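Glutamine amidotransferase type-2 domain-containing protein (Pseudomonas aeruginosa PAO1, PDB 1TE5) probably hydrolyses glutamine as a class-II glutamine amidotransferase, supplying ammonia for transfer to an acceptor that is not yet known. Local coordinates at residues Asp14-Phe19 with Thr208-Ala213; Ala200-Ala205 with Glu227-Asn232. All coordinates share one frame; numbering follows the deposited sequence.

Contact 1 (Asp14-Phe19 with Thr208-Ala213)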
ATOM      1  N   ASP A  14     -16.324  -3.198 -11.900  1.00 26.96           N
ATOM      2  CA  ASP A  14     -16.684  -2.332 -10.780  1.00 30.17           C
ATOM      3  C   ASP A  14     -17.072  -3.105  -9.527  1.00 30.01           C
ATOM      4  O   ASP A  14     -17.728  -4.147  -9.610  1.00 32.47           O
ATOM      5  CB  ASP A  14     -17.854  -1.431 -11.172  1.00 32.34           C
ATOM      6  CG  ASP A  14     -17.474  -0.398 -12.201  1.00 37.92           C
ATOM      7  OD1 ASP A  14     -16.510   0.362 -11.955  1.00 39.20           O
ATOM      8  OD2 ASP A  14     -18.149  -0.343 -13.252  1.00 42.25           O
ATOM      9  N   ILE A  15     -16.667  -2.574  -8.375  1.00 33.00           N
ATOM     10  CA  ILE A  15     -16.974  -3.152  -7.068  1.00 36.76           C
ATOM     11  C   ILE A  15     -17.166  -1.990  -6.089  1.00 34.85           C
ATOM     12  O   ILE A  15     -16.199  -1.312  -5.734  1.00 35.37           O
ATOM     13  CB  ILE A  15     -15.825  -4.027  -6.527  1.00 40.20           C
ATOM     14  CG1 ILE A  15     -15.421  -5.079  -7.542  1.00 43.86           C
ATOM     15  CG2 ILE A  15     -16.260  -4.731  -5.260  1.00 41.11           C
ATOM     16  CD1 ILE A  15     -14.377  -6.024  -7.020  1.00 51.06           C
ATOM     17  N   VAL A  16     -18.401  -1.726  -5.676  1.00 34.80           N
ATOM     18  CA  VAL A  16     -18.621  -0.644  -4.730  1.00 33.82           C
ATOM     19  C   VAL A  16     -18.801  -1.167  -3.309  1.00 35.34           C
ATOM     20  O   VAL A  16     -19.654  -2.020  -3.046  1.00 35.83           O
ATOM     21  CB  VAL A  16     -19.820   0.261  -5.116  1.00 35.90           C
ATOM     22  CG1 VAL A  16     -19.702   0.730  -6.547  1.00 31.80           C
ATOM     23  CG2 VAL A  16     -21.126  -0.451  -4.899  1.00 42.30           C
ATOM     24  N   PHE A  17     -17.905  -0.748  -2.425  1.00 32.81           N
ATOM     25  CA  PHE A  17     -18.005  -1.142  -1.037  1.00 35.53           C
ATOM     26  C   PHE A  17     -18.731  -0.025  -0.329  1.00 33.67           C
ATOM     27  O   PHE A  17     -18.388   1.145  -0.500  1.00 33.05           O
ATOM     28  CB  PHE A  17     -16.630  -1.317  -0.400  1.00 39.69           C
ATOM     29  CG  PHE A  17     -15.971  -2.607  -0.746  1.00 45.47           C
ATOM     30  CD1 PHE A  17     -15.322  -2.759  -1.969  1.00 47.14           C
ATOM     31  CD2 PHE A  17     -15.993  -3.676   0.148  1.00 48.01           C
ATOM     32  CE1 PHE A  17     -14.699  -3.962  -2.302  1.00 47.35           C
ATOM     33  CE2 PHE A  17     -15.373  -4.883  -0.172  1.00 49.27           C
ATOM     34  CZ  PHE A  17     -14.723  -5.027  -1.402  1.00 48.15           C
ATOM     35  N   SER A  18     -19.747  -0.395   0.438  1.00 34.07           N
ATOM     36  CA  SER A  18     -20.515   0.556   1.208  1.00 35.22           C
ATOM     37  C   SER A  18     -20.530   0.054   2.636  1.00 33.83           C
ATOM     38  O   SER A  18     -21.171  -0.954   2.933  1.00 34.17           O
ATOM     39  CB  SER A  18     -21.955   0.665   0.689  1.00 38.73           C
ATOM     40  OG  SER A  18     -22.026   1.279  -0.590  1.00 47.41           O
ATOM     41  N   PHE A  19     -19.698   0.652   3.482  1.00 33.90           N
ATOM     42  CA  PHE A  19     -19.692   0.292   4.893  1.00 32.91           C
ATOM     43  C   PHE A  19     -20.851   1.056   5.532  1.00 32.25           C
ATOM     44  O   PHE A  19     -20.962   2.281   5.365  1.00 26.67           O
ATOM     45  CB  PHE A  19     -18.383   0.702   5.565  1.00 36.50           C
ATOM     46  CG  PHE A  19     -17.261  -0.244   5.313  1.00 40.34           C
ATOM     47  CD1 PHE A  19     -17.012  -1.295   6.194  1.00 43.16           C
ATOM     48  CD2 PHE A  19     -16.452  -0.102   4.187  1.00 46.70           C
ATOM     49  CE1 PHE A  19     -15.970  -2.193   5.958  1.00 44.03           C
ATOM     50  CE2 PHE A  19     -15.406  -0.992   3.937  1.00 49.04           C
ATOM     51  CZ  PHE A  19     -15.164  -2.042   4.825  1.00 48.02           C
ATOM     52  N   THR A 208     -22.021  -3.706   2.249  1.00 38.69           N
ATOM     53  CA  THR A 208     -22.700  -3.952   0.984  1.00 37.89           C
ATOM     54  C   THR A 208     -21.713  -3.768  -0.163  1.00 35.41           C
ATOM     55  O   THR A 208     -21.039  -2.747  -0.252  1.00 34.25           O
ATOM     56  CB  THR A 208     -23.877  -2.969   0.765  1.00 37.23           C
ATOM     57  OG1 THR A 208     -25.038  -3.426   1.474  1.00 43.41           O
ATOM     58  CG2 THR A 208     -24.207  -2.833  -0.707  1.00 35.44           C
ATOM     59  N   VAL A 209     -21.598  -4.773  -1.016  1.00 31.82           N
ATOM     60  CA  VAL A 209     -20.716  -4.675  -2.162  1.00 29.66           C
ATOM     61  C   VAL A 209     -21.549  -4.943  -3.399  1.00 30.25           C
ATOM     62  O   VAL A 209     -22.078  -6.033  -3.591  1.00 28.29           O
ATOM     63  CB  VAL A 209     -19.495  -5.619  -2.052  1.00 34.22           C
ATOM     64  CG1 VAL A 209     -19.870  -6.936  -1.406  1.00 33.53           C
ATOM     65  CG2 VAL A 209     -18.889  -5.838  -3.419  1.00 31.80           C
ATOM     66  N   ASP A 210     -21.730  -3.903  -4.197  1.00 29.25           N
ATOM     67  CA  ASP A 210     -22.536  -3.996  -5.400  1.00 31.75           C
ATOM     68  C   ASP A 210     -21.724  -4.257  -6.643  1.00 34.02           C
ATOM     69  O   ASP A 210     -20.623  -3.728  -6.806  1.00 33.99           O
ATOM     70  CB  ASP A 210     -23.353  -2.718  -5.614  1.00 34.49           C
ATOM     71  CG  ASP A 210     -24.347  -2.471  -4.505  1.00 38.00           C
ATOM     72  OD1 ASP A 210     -24.040  -1.642  -3.619  1.00 43.52           O
ATOM     73  OD2 ASP A 210     -25.426  -3.105  -4.520  1.00 38.63           O
ATOM     74  N   PHE A 211     -22.323  -5.037  -7.536  1.00 32.88           N
ATOM     75  CA  PHE A 211     -21.734  -5.398  -8.817  1.00 33.23           C
ATOM     76  C   PHE A 211     -22.696  -4.939  -9.909  1.00 35.35           C
ATOM     77  O   PHE A 211     -23.915  -4.956  -9.723  1.00 35.35           O
ATOM     78  CB  PHE A 211     -21.515  -6.907  -8.895  1.00 32.15           C
ATOM     79  CG  PHE A 211     -20.410  -7.401  -8.003  1.00 30.45           C
ATOM     80  CD1 PHE A 211     -20.672  -7.808  -6.705  1.00 34.57           C
ATOM     81  CD2 PHE A 211     -19.100  -7.460  -8.470  1.00 34.12           C
ATOM     82  CE1 PHE A 211     -19.640  -8.274  -5.886  1.00 36.74           C
ATOM     83  CE2 PHE A 211     -18.065  -7.924  -7.657  1.00 36.61           C
ATOM     84  CZ  PHE A 211     -18.334  -8.332  -6.364  1.00 34.77           C
ATOM     85  N   HIS A 212     -22.145  -4.472 -11.024  1.00 34.81           N
ATOM     86  CA  HIS A 212     -22.962  -3.982 -12.135  1.00 35.92           C
ATOM     87  C   HIS A 212     -23.223  -5.056 -13.182  1.00 34.60           C
ATOM     88  O   HIS A 212     -22.985  -6.242 -12.944  1.00 34.97           O
ATOM     89  CB  HIS A 212     -22.299  -2.761 -12.792  1.00 38.86           C
ATOM     90  CG  HIS A 212     -22.076  -1.610 -11.852  1.00 45.23           C
ATOM     91  ND1 HIS A 212     -21.259  -0.542 -12.159  1.00 43.87           N
ATOM     92  CD2 HIS A 212     -22.561  -1.367 -10.609  1.00 46.15           C
ATOM     93  CE1 HIS A 212     -21.249   0.310 -11.148  1.00 43.70           C
ATOM     94  NE2 HIS A 212     -22.032  -0.167 -10.195  1.00 47.47           N
ATOM     95  N   ALA A 213     -23.789  -4.629 -14.309  1.00 34.65           N
ATOM     96  CA  ALA A 213     -24.083  -5.519 -15.429  1.00 33.85           C
ATOM     97  C   ALA A 213     -22.781  -5.797 -16.184  1.00 34.31           C
ATOM     98  O   ALA A 213     -21.742  -5.223 -15.860  1.00 35.74           O
ATOM     99  CB  ALA A 213     -25.100  -4.878 -16.352  1.00 33.11           C
TER
HETATM  100  O   HOH W   1     -19.341  -5.121 -11.937  1.00 27.86           O
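V16 and D210 sit side by side in a pair of antiparallel strands, 16-19 and 208-211, whose axes approach to 4.7 Å, and their side chains cross at a slant on the more open face of the sheet. CG2 of V16 does the touching, 3.3 Å from D210 CB and nearly as close to OD1: with CG1 anti to the carbonyl carbon (chi1 -51°), CG2 is left between the backbone N and the carbonyl carbon, on the side of D210. The carboxylate of D210 has its main partner in R201. Beneath the two side chains the backbones are joined both ways, V16 N to D210 O (3.2 Å, N-H...O 170°) and D210 N to V16 O. S18 and T208 form a second hydrogen-bonded pair, S18 N reaching T208 O at 2.8 Å. Between them F17 and V209 make the non-hydrogen-bonded pair, and the V209 CA-H points at V16 O, 3.0 Å from CA to O.

On the other face I15 lies alongside V209 and F211, pointing the same way as both. Its CG2 is pressed against V209 CG2 at 3.4 Å, tighter than usual for two methyls, while its CG1 comes within 3.9 Å of F211 CE2. Beyond the V16-D210 pair, D14 and H212 meet with carboxylate and imidazole planes 51° apart; the ND1 to OD2 bond is weak at 3.3 Å, and D14 also has a salt bridge to K70. A water bridges D14 O and H212 N.

I15 and F211 reach M7, and F17 reaches L5, both on strand 4-9. This is an antiparallel strand pair with one partly exposed face and one apolar, buried face, which packs on the larger sheet, as expected in the Ntn-type amidotransferase fold.

Contact 2 (Ala200-Ala205 with Glu227-Asn232)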
ATOM      1  N   ALA A 200     -25.674  -7.302  -9.132  1.00 35.93           N
ATOM      2  CA  ALA A 200     -25.910  -8.113  -7.952  1.00 35.99           C
ATOM      3  C   ALA A 200     -25.444  -7.342  -6.738  1.00 36.79           C
ATOM      4  O   ALA A 200     -24.527  -6.528  -6.824  1.00 35.97           O
ATOM      5  CB  ALA A 200     -25.156  -9.433  -8.055  1.00 34.58           C
ATOM      6  N   ARG A 201     -26.104  -7.573  -5.613  1.00 38.01           N
ATOM      7  CA  ARG A 201     -25.742  -6.903  -4.379  1.00 41.78           C
ATOM      8  C   ARG A 201     -25.402  -7.924  -3.329  1.00 42.24           C
ATOM      9  O   ARG A 201     -26.256  -8.715  -2.932  1.00 44.74           O
ATOM     10  CB  ARG A 201     -26.884  -6.018  -3.873  1.00 41.14           C
ATOM     11  CG  ARG A 201     -26.762  -5.660  -2.401  1.00 40.99           C
ATOM     12  CD  ARG A 201     -27.723  -4.573  -1.998  1.00 44.83           C
ATOM     13  NE  ARG A 201     -27.245  -3.254  -2.397  1.00 45.98           N
ATOM     14  CZ  ARG A 201     -27.424  -2.144  -1.685  1.00 48.93           C
ATOM     15  NH1 ARG A 201     -26.952  -0.990  -2.134  1.00 47.68           N
ATOM     16  NH2 ARG A 201     -28.067  -2.183  -0.521  1.00 51.20           N
ATOM     17  N   LEU A 202     -24.132  -7.981  -2.919  1.00 43.84           N
ATOM     18  CA  LEU A 202     -23.742  -8.910  -1.898  1.00 47.96           C
ATOM     19  C   LEU A 202     -23.770  -8.071  -0.649  1.00 50.44           C
ATOM     20  O   LEU A 202     -23.609  -6.852  -0.652  1.00 48.77           O
ATOM     21  CB  LEU A 202     -22.323  -9.402  -2.108  1.00 50.01           C
ATOM     22  CG  LEU A 202     -21.877  -9.904  -3.457  1.00 51.38           C
ATOM     23  CD1 LEU A 202     -20.477 -10.444  -3.276  1.00 53.62           C
ATOM     24  CD2 LEU A 202     -22.823 -10.990  -4.008  1.00 48.31           C
ATOM     25  N   LYS A 203     -23.977  -8.719   0.520  1.00 52.23           N
ATOM     26  CA  LYS A 203     -23.969  -7.957   1.720  1.00 57.62           C
ATOM     27  C   LYS A 203     -23.801  -8.783   3.024  1.00 59.41           C
ATOM     28  O   LYS A 203     -24.030  -9.989   3.122  1.00 58.55           O
ATOM     29  CB  LYS A 203     -25.246  -7.046   1.801  1.00 59.78           C
ATOM     30  CG  LYS A 203     -26.439  -7.676   2.479  1.00 62.98           C
ATOM     31  CD  LYS A 203     -27.074  -8.821   1.668  1.00 65.43           C
ATOM     32  CE  LYS A 203     -28.394  -9.381   2.258  1.00 68.43           C
ATOM     33  NZ  LYS A 203     -28.521 -10.874   2.302  1.00 69.76           N
ATOM     34  N   ASP A 204     -23.210  -8.055   4.005  1.00 62.22           N
ATOM     35  CA  ASP A 204     -22.909  -8.518   5.328  1.00 64.51           C
ATOM     36  C   ASP A 204     -24.069  -7.986   6.150  1.00 65.90           C
ATOM     37  O   ASP A 204     -25.182  -7.845   5.683  1.00 66.01           O
ATOM     38  CB  ASP A 204     -21.623  -7.901   5.770  1.00 66.84           C
ATOM     39  CG  ASP A 204     -20.821  -8.714   6.730  1.00 70.00           C
ATOM     40  OD1 ASP A 204     -19.628  -8.444   6.916  1.00 70.24           O
ATOM     41  OD2 ASP A 204     -21.410  -9.671   7.303  1.00 74.44           O
ATOM     42  N   ALA A 205     -23.757  -7.669   7.424  1.00 66.59           N
ATOM     43  CA  ALA A 205     -24.762  -7.090   8.276  1.00 65.82           C
ATOM     44  C   ALA A 205     -24.537  -5.587   8.321  1.00 65.06           C
ATOM     45  O   ALA A 205     -25.474  -4.796   8.535  1.00 66.02           O
ATOM     46  CB  ALA A 205     -24.548  -7.687   9.707  1.00 68.35           C
ATOM     47  N   GLU A 227     -18.338 -17.409   3.167  1.00 36.46           N
ATOM     48  CA  GLU A 227     -19.621 -18.080   2.993  1.00 41.01           C
ATOM     49  C   GLU A 227     -20.499 -17.220   2.097  1.00 40.60           C
ATOM     50  O   GLU A 227     -20.332 -16.002   2.045  1.00 41.20           O
ATOM     51  CB  GLU A 227     -20.301 -18.339   4.338  1.00 44.57           C
ATOM     52  CG  GLU A 227     -20.685 -17.095   5.111  1.00 51.79           C
ATOM     53  CD  GLU A 227     -21.161 -17.404   6.523  1.00 58.22           C
ATOM     54  OE1 GLU A 227     -21.314 -16.443   7.309  1.00 61.60           O
ATOM     55  OE2 GLU A 227     -21.373 -18.597   6.855  1.00 57.40           O
ATOM     56  N   PRO A 228     -21.418 -17.852   1.349  1.00 41.45           N
ATOM     57  CA  PRO A 228     -22.325 -17.148   0.441  1.00 42.08           C
ATOM     58  C   PRO A 228     -22.854 -15.841   1.012  1.00 44.48           C
ATOM     59  O   PRO A 228     -23.202 -15.757   2.192  1.00 44.61           O
ATOM     60  CB  PRO A 228     -23.440 -18.169   0.229  1.00 41.66           C
ATOM     61  CG  PRO A 228     -22.685 -19.451   0.201  1.00 42.08           C
ATOM     62  CD  PRO A 228     -21.728 -19.295   1.373  1.00 42.31           C
ATOM     63  N   LEU A 229     -22.840 -14.807   0.184  1.00 45.12           N
ATOM     64  CA  LEU A 229     -23.322 -13.495   0.580  1.00 46.86           C
ATOM     65  C   LEU A 229     -24.655 -13.217  -0.117  1.00 48.32           C
ATOM     66  O   LEU A 229     -25.371 -12.281   0.232  1.00 49.11           O
ATOM     67  CB  LEU A 229     -22.268 -12.434   0.257  1.00 46.86           C
ATOM     68  CG  LEU A 229     -20.932 -12.675   0.991  1.00 45.61           C
ATOM     69  CD1 LEU A 229     -19.814 -11.839   0.396  1.00 43.54           C
ATOM     70  CD2 LEU A 229     -21.076 -12.402   2.479  1.00 44.80           C
ATOM     71  N   THR A 230     -24.980 -14.057  -1.092  1.00 50.02           N
ATOM     72  CA  THR A 230     -26.236 -13.963  -1.824  1.00 55.34           C
ATOM     73  C   THR A 230     -26.959 -15.292  -1.587  1.00 59.42           C
ATOM     74  O   THR A 230     -26.309 -16.316  -1.333  1.00 59.43           O
ATOM     75  CB  THR A 230     -25.990 -13.751  -3.332  1.00 55.32           C
ATOM     76  OG1 THR A 230     -25.442 -12.446  -3.544  1.00 54.57           O
ATOM     77  CG2 THR A 230     -27.281 -13.856  -4.119  1.00 57.96           C
ATOM     78  N   ASP A 231     -28.294 -15.275  -1.594  1.00 63.05           N
ATOM     79  CA  ASP A 231     -29.038 -16.512  -1.384  1.00 66.85           C
ATOM     80  C   ASP A 231     -28.634 -17.556  -2.427  1.00 68.68           C
ATOM     81  O   ASP A 231     -28.864 -17.375  -3.631  1.00 67.16           O
ATOM     82  CB  ASP A 231     -30.551 -16.281  -1.422  1.00 70.16           C
ATOM     83  CG  ASP A 231     -31.338 -17.541  -1.078  1.00 72.45           C
ATOM     84  OD1 ASP A 231     -30.912 -18.286  -0.163  1.00 71.86           O
ATOM     85  OD2 ASP A 231     -32.373 -17.795  -1.733  1.00 74.58           O
ATOM     86  N   ASN A 232     -28.010 -18.624  -1.934  1.00 70.94           N
ATOM     87  CA  ASN A 232     -27.518 -19.756  -2.730  1.00 71.88           C
ATOM     88  C   ASN A 232     -28.086 -19.908  -4.139  1.00 70.71           C
ATOM     89  O   ASN A 232     -29.291 -20.138  -4.327  1.00 71.81           O
ATOM     90  CB  ASN A 232     -27.738 -21.078  -1.978  1.00 75.21           C
ATOM     91  CG  ASN A 232     -26.954 -21.159  -0.681  1.00 77.47           C
ATOM     92  OD1 ASN A 232     -27.508 -20.956   0.405  1.00 78.45           O
ATOM     93  ND2 ASN A 232     -25.670 -21.494  -0.781  1.00 78.40           N
TER
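L202, on the edge strand 200-203, faces L229 in an irregular loop, their CA atoms 5.2 Å apart, and the two backbones meet without any hydrogen bond between them. The contact is therefore one of side chains. L202 and L229 cross at about a right angle, CB against CB at 3.8 Å, and their CD1 methyls come together at 4.0 Å. The other methyl of L229, CD2, turns to the backbone and rests 3.9 Å from K203 O.

T230 also crosses L202 at about a right angle. Its OG1 lies only 3.0 Å from L202 CD2, so short for a hydroxyl beside a methyl that the detail of this pair is doubtful. K203 starts away from the loop, but the bend at chi2 (-69°) sets CD 4.1 Å from L229 O, and a further bend at chi4 leaves NZ 4.0 Å from the same oxygen, too far for a hydrogen bond. R201 takes no such course: its guanidinium goes to D210 on the next strand.

Around this pairing, L202 also packs on V209 and F211, while T230 and P228 touch W235. L229 touches C2, the first modelled residue, and so does D204, which is salt-bridged to R79. An N-terminal cysteine is the nucleophile in class-II glutamine amidotransferases, so C2 is probably the catalytic residue here, and the contact lies beside it.

With apolar carbon making most of the contact and no polar bond fixing the loop to the strand, the two segments meet chiefly through L202 and L229, with T230 and K203 at the side, in a contact near the surface, while R201 and D204 make their salt bridges outside it, to D210 and R79.

Contacts 1 and 2 lie side by side, their centres about 11 Å apart, because strands 200-203 and 207-211 follow each other in the chain and are neighbours in one antiparallel sheet. Strand 207-211 thus has strand 12-19 on one edge and strand 200-203 on the other. Among the links between them, F211 N lies 2.8 Å from A200 O, a probable hydrogen bond; D210 OD2 meets R201 NE at 2.8 Å in a salt bridge; and F211 CE1 packs 3.5 Å from L202 CD1. Contact 2 is the one that borders the probable nucleophile C2; contact 1 joins it through strand 207-211, with F211 leading from its apolar side to L202.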